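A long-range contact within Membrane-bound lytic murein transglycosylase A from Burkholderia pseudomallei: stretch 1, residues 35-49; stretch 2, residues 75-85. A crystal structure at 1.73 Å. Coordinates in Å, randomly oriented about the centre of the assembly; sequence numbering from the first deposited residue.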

# COMPACT_ATOMS: atom_id res chain seq x y z
N GLY A 35 -5.04 -22.19 7.02
CA GLY A 35 -5.46 -20.83 7.11
C GLY A 35 -6.67 -20.54 6.27
O GLY A 35 -7.34 -19.56 6.54
N TRP A 36 -7.05 -21.43 5.36
CA TRP A 36 -8.19 -21.12 4.47
C TRP A 36 -9.43 -20.78 5.30
O TRP A 36 -10.16 -19.84 4.98
CB TRP A 36 -8.44 -22.29 3.52
CG TRP A 36 -9.64 -22.25 2.65
CD1 TRP A 36 -10.67 -23.17 2.58
CD2 TRP A 36 -9.91 -21.26 1.66
NE1 TRP A 36 -11.54 -22.80 1.58
CE2 TRP A 36 -11.12 -21.60 1.04
CE3 TRP A 36 -9.27 -20.06 1.30
CZ2 TRP A 36 -11.71 -20.81 0.02
CZ3 TRP A 36 -9.85 -19.29 0.22
CH2 TRP A 36 -11.04 -19.66 -0.39
N GLN A 37 -9.73 -21.57 6.34
CA GLN A 37 -10.94 -21.28 7.11
C GLN A 37 -10.81 -20.07 8.01
O GLN A 37 -11.83 -19.56 8.51
CB GLN A 37 -11.31 -22.50 7.97
CG GLN A 37 -11.46 -23.72 7.10
CD GLN A 37 -12.73 -23.70 6.27
OE1 GLN A 37 -13.58 -22.85 6.41
NE2 GLN A 37 -12.87 -24.70 5.41
N ASP A 38 -9.56 -19.58 8.26
CA ASP A 38 -9.34 -18.41 9.09
C ASP A 38 -9.69 -17.09 8.38
O ASP A 38 -9.97 -16.06 9.04
CB ASP A 38 -7.89 -18.42 9.52
CG ASP A 38 -7.57 -19.56 10.45
OD1 ASP A 38 -8.35 -19.73 11.45
OD2 ASP A 38 -6.50 -20.20 10.22
N ASP A 39 -9.74 -17.10 7.07
CA ASP A 39 -10.12 -15.90 6.33
C ASP A 39 -11.65 -15.81 6.25
O ASP A 39 -12.32 -16.75 5.78
CB ASP A 39 -9.50 -15.96 4.93
CG ASP A 39 -9.75 -14.65 4.12
OD1 ASP A 39 -10.34 -13.69 4.68
OD2 ASP A 39 -9.34 -14.61 2.95
N SER A 40 -12.20 -14.70 6.76
CA SER A 40 -13.63 -14.46 6.65
C SER A 40 -14.09 -14.41 5.22
O SER A 40 -15.28 -14.66 4.94
CB SER A 40 -13.99 -13.13 7.30
OG SER A 40 -13.41 -12.03 6.56
N LEU A 41 -13.18 -14.03 4.31
CA LEU A 41 -13.42 -13.76 2.87
C LEU A 41 -14.18 -12.46 2.65
O LEU A 41 -14.48 -12.14 1.49
CB LEU A 41 -14.16 -14.91 2.14
CG LEU A 41 -13.34 -16.20 2.06
CD1 LEU A 41 -14.20 -17.31 1.46
CD2 LEU A 41 -12.06 -16.00 1.21
N ILE A 42 -14.42 -11.66 3.70
CA ILE A 42 -15.13 -10.39 3.53
C ILE A 42 -14.28 -9.43 2.70
O ILE A 42 -13.11 -9.19 3.02
CB ILE A 42 -15.46 -9.73 4.86
CG1 ILE A 42 -16.45 -10.61 5.67
CG2 ILE A 42 -16.07 -8.34 4.58
CD1 ILE A 42 -16.49 -10.22 7.10
N GLY A 43 -14.84 -8.98 1.58
CA GLY A 43 -14.10 -8.18 0.61
C GLY A 43 -13.52 -8.97 -0.56
O GLY A 43 -13.20 -8.38 -1.61
N ALA A 44 -13.40 -10.28 -0.46
CA ALA A 44 -12.74 -10.99 -1.57
C ALA A 44 -13.53 -10.93 -2.90
O ALA A 44 -12.91 -10.85 -3.98
CB ALA A 44 -12.48 -12.45 -1.17
N THR A 45 -14.88 -10.93 -2.84
CA THR A 45 -15.64 -10.83 -4.10
C THR A 45 -15.48 -9.47 -4.76
O THR A 45 -15.66 -9.37 -5.99
CB THR A 45 -17.12 -11.08 -3.86
OG1 THR A 45 -17.50 -10.43 -2.64
CG2 THR A 45 -17.36 -12.62 -3.69
N ILE A 46 -15.24 -8.41 -3.98
CA ILE A 46 -15.02 -7.09 -4.59
C ILE A 46 -13.77 -7.12 -5.45
O ILE A 46 -13.77 -6.70 -6.61
CB ILE A 46 -14.95 -6.00 -3.50
CG1 ILE A 46 -16.33 -5.79 -2.86
CG2 ILE A 46 -14.48 -4.66 -4.06
CD1 ILE A 46 -16.35 -4.97 -1.57
N ALA A 47 -12.68 -7.63 -4.88
CA ALA A 47 -11.42 -7.70 -5.63
C ALA A 47 -11.53 -8.71 -6.76
O ALA A 47 -10.92 -8.51 -7.82
CB ALA A 47 -10.25 -8.06 -4.71
N LEU A 48 -12.34 -9.76 -6.57
CA LEU A 48 -12.61 -10.70 -7.65
C LEU A 48 -13.31 -10.05 -8.85
O LEU A 48 -12.96 -10.33 -10.00
CB LEU A 48 -13.45 -11.88 -7.11
CG LEU A 48 -13.96 -12.87 -8.19
CD1 LEU A 48 -12.80 -13.65 -8.71
CD2 LEU A 48 -14.88 -13.87 -7.50
N ARG A 49 -14.32 -9.22 -8.62
CA ARG A 49 -14.96 -8.56 -9.77
C ARG A 49 -14.00 -7.61 -10.47
O ARG A 49 -14.01 -7.51 -11.70
CB ARG A 49 -16.21 -7.82 -9.29
CG ARG A 49 -17.36 -8.79 -8.94
CD ARG A 49 -18.70 -8.04 -8.85
NE ARG A 49 -18.63 -6.94 -7.88
CZ ARG A 49 -18.81 -7.11 -6.57
NH1 ARG A 49 -19.06 -8.31 -6.12
NH2 ARG A 49 -18.73 -6.07 -5.72
N ASP A 75 -22.55 -12.88 1.38
CA ASP A 75 -22.71 -14.32 1.59
C ASP A 75 -21.34 -14.95 1.42
O ASP A 75 -21.02 -15.44 0.33
CB ASP A 75 -23.71 -14.87 0.58
CG ASP A 75 -23.98 -16.36 0.76
OD1 ASP A 75 -23.35 -17.00 1.63
OD2 ASP A 75 -24.83 -16.86 0.02
N VAL A 76 -20.53 -14.97 2.49
CA VAL A 76 -19.17 -15.50 2.33
C VAL A 76 -19.17 -17.02 2.31
O VAL A 76 -18.24 -17.65 1.78
CB VAL A 76 -18.22 -14.98 3.42
CG1 VAL A 76 -17.99 -13.43 3.22
CG2 VAL A 76 -18.74 -15.33 4.81
N GLY A 77 -20.24 -17.65 2.80
CA GLY A 77 -20.37 -19.09 2.60
C GLY A 77 -20.39 -19.46 1.13
O GLY A 77 -19.69 -20.38 0.69
N SER A 78 -21.20 -18.74 0.33
CA SER A 78 -21.27 -19.02 -1.09
C SER A 78 -19.97 -18.66 -1.79
O SER A 78 -19.58 -19.34 -2.75
CB SER A 78 -22.44 -18.27 -1.75
OG SER A 78 -23.69 -18.70 -1.21
N ALA A 79 -19.33 -17.55 -1.38
CA ALA A 79 -18.04 -17.21 -1.98
C ALA A 79 -17.01 -18.31 -1.72
O ALA A 79 -16.25 -18.66 -2.63
CB ALA A 79 -17.51 -15.87 -1.45
N ARG A 80 -17.00 -18.87 -0.49
CA ARG A 80 -16.05 -19.95 -0.19
C ARG A 80 -16.32 -21.14 -1.12
O ARG A 80 -15.40 -21.72 -1.69
CB ARG A 80 -16.15 -20.39 1.28
CG ARG A 80 -15.05 -21.35 1.73
CD ARG A 80 -15.14 -21.61 3.21
NE ARG A 80 -14.94 -20.42 4.06
CZ ARG A 80 -13.74 -19.89 4.36
NH1 ARG A 80 -12.59 -20.40 3.86
NH2 ARG A 80 -13.69 -18.81 5.15
N THR A 81 -17.60 -21.48 -1.28
CA THR A 81 -17.93 -22.60 -2.18
C THR A 81 -17.49 -22.33 -3.61
O THR A 81 -16.94 -23.20 -4.31
CB THR A 81 -19.42 -22.85 -2.09
OG1 THR A 81 -19.65 -23.29 -0.76
CG2 THR A 81 -19.85 -23.92 -3.10
N PHE A 82 -17.67 -21.09 -4.05
CA PHE A 82 -17.21 -20.73 -5.38
C PHE A 82 -15.71 -20.96 -5.53
O PHE A 82 -15.26 -21.47 -6.55
CB PHE A 82 -17.56 -19.25 -5.64
CG PHE A 82 -16.83 -18.66 -6.79
CD1 PHE A 82 -17.32 -18.83 -8.05
CD2 PHE A 82 -15.68 -17.88 -6.61
CE1 PHE A 82 -16.72 -18.30 -9.17
CE2 PHE A 82 -15.05 -17.35 -7.74
CZ PHE A 82 -15.57 -17.53 -9.04
N PHE A 83 -14.89 -20.42 -4.61
CA PHE A 83 -13.45 -20.56 -4.81
C PHE A 83 -13.04 -22.04 -4.78
O PHE A 83 -12.18 -22.47 -5.56
CB PHE A 83 -12.70 -19.75 -3.73
CG PHE A 83 -12.76 -18.28 -3.96
CD1 PHE A 83 -12.10 -17.75 -5.07
CD2 PHE A 83 -13.43 -17.43 -3.11
CE1 PHE A 83 -12.10 -16.34 -5.32
CE2 PHE A 83 -13.43 -16.03 -3.35
CZ PHE A 83 -12.77 -15.51 -4.45
N GLU A 84 -13.69 -22.84 -3.92
CA GLU A 84 -13.34 -24.25 -3.77
C GLU A 84 -13.75 -25.04 -5.00
O GLU A 84 -13.09 -26.02 -5.36
CB GLU A 84 -14.00 -24.83 -2.50
CG GLU A 84 -13.36 -24.31 -1.18
CD GLU A 84 -14.00 -24.91 0.00
OE1 GLU A 84 -14.91 -25.77 -0.22
OE2 GLU A 84 -13.69 -24.56 1.14
N THR A 85 -14.78 -24.57 -5.71
CA THR A 85 -15.36 -25.24 -6.86
C THR A 85 -14.68 -24.85 -8.17
O THR A 85 -14.51 -25.69 -9.05
CB THR A 85 -16.87 -24.88 -6.95
OG1 THR A 85 -17.57 -25.41 -5.82
CG2 THR A 85 -17.53 -25.40 -8.24
O HOH W 1 -15.05 -25.35 3.41
O HOH W 2 -16.12 -17.12 5.94

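The contact between these two stretches is a loop and the first turns of a helix packed along another helix, with Arg80 and Glu84 of the latter bonding to the loop and apolar side chains packing around them. It illustrates a general principle: a long side chain can reach across to a loop and bond to its backbone carbonyls.

In the second stretch, Asp75 caps helix 76-85, its OD1 accepting from Ser78 N at 3.1 Å. The first stretch runs as loop or turn up to Gly43, which precedes helix 44-49. The axes of the two helices approach to 11.5 Å at 50°; the chains draw apart along the helices, and Leu48, Phe82 and Phe83 meet where the gap is wider. The backbones come nearer at the loop, where Leu41 CA lies 6.0 Å from Val76 CA.

Arg80 is the centre of the polar part. Its CA-to-CB bond points sideways, but the extended start of the chain (chi1 and chi2 both t) and the turn at chi3 (m) bring the guanidinium to the loop. There Arg80 NH1 donates to Trp36 O at 2.7 Å and Arg80 NH2 to Asp39 O at 2.6 Å, both acceptors lying near the guanidinium plane, where its N-H bonds point; the bond to Asp39 is the more bent, at 132° against 156°. The faces of this flat cation cannot donate, and they are used for packing: Gln37 OE1 sits over one and Leu41 CD1 over the opposite one. The cation also lies over the indole of Trp36, with Arg80 CZ 4.6 Å from the centroid of the five-membered ring, a cation-pi arrangement.

Trp36 thus uses its face for Arg80 and its edge for Glu84: Trp36 NE1 donates to Glu84 OE2 at 2.8 Å, nearly straight at 164°. The same carboxylate oxygen accepts from a water that in turn accepts from Gln37 NE2. A second water joins Ser40 O to Arg80 NH2, adding a further link between loop and helix.

Apolar contacts complete the packing. Val76, at the start of its helix, meets the loop, its CG1 lying 4.2 Å from Leu41 CB and 4.0 Å from Ile42 CG1. Further along, two smaller residues meet, Thr45 CG2 lying 4.0 Å from Ala79 CB. Phe83 touches both Trp36 and Leu48, its CB 3.7 Å from Trp36 CH2 and its CZ 4.1 Å from Leu48 CD2. That same Leu48 CD2 approaches Phe82 CE2 to 3.5 Å, so one leucine branch touches two aromatic rings.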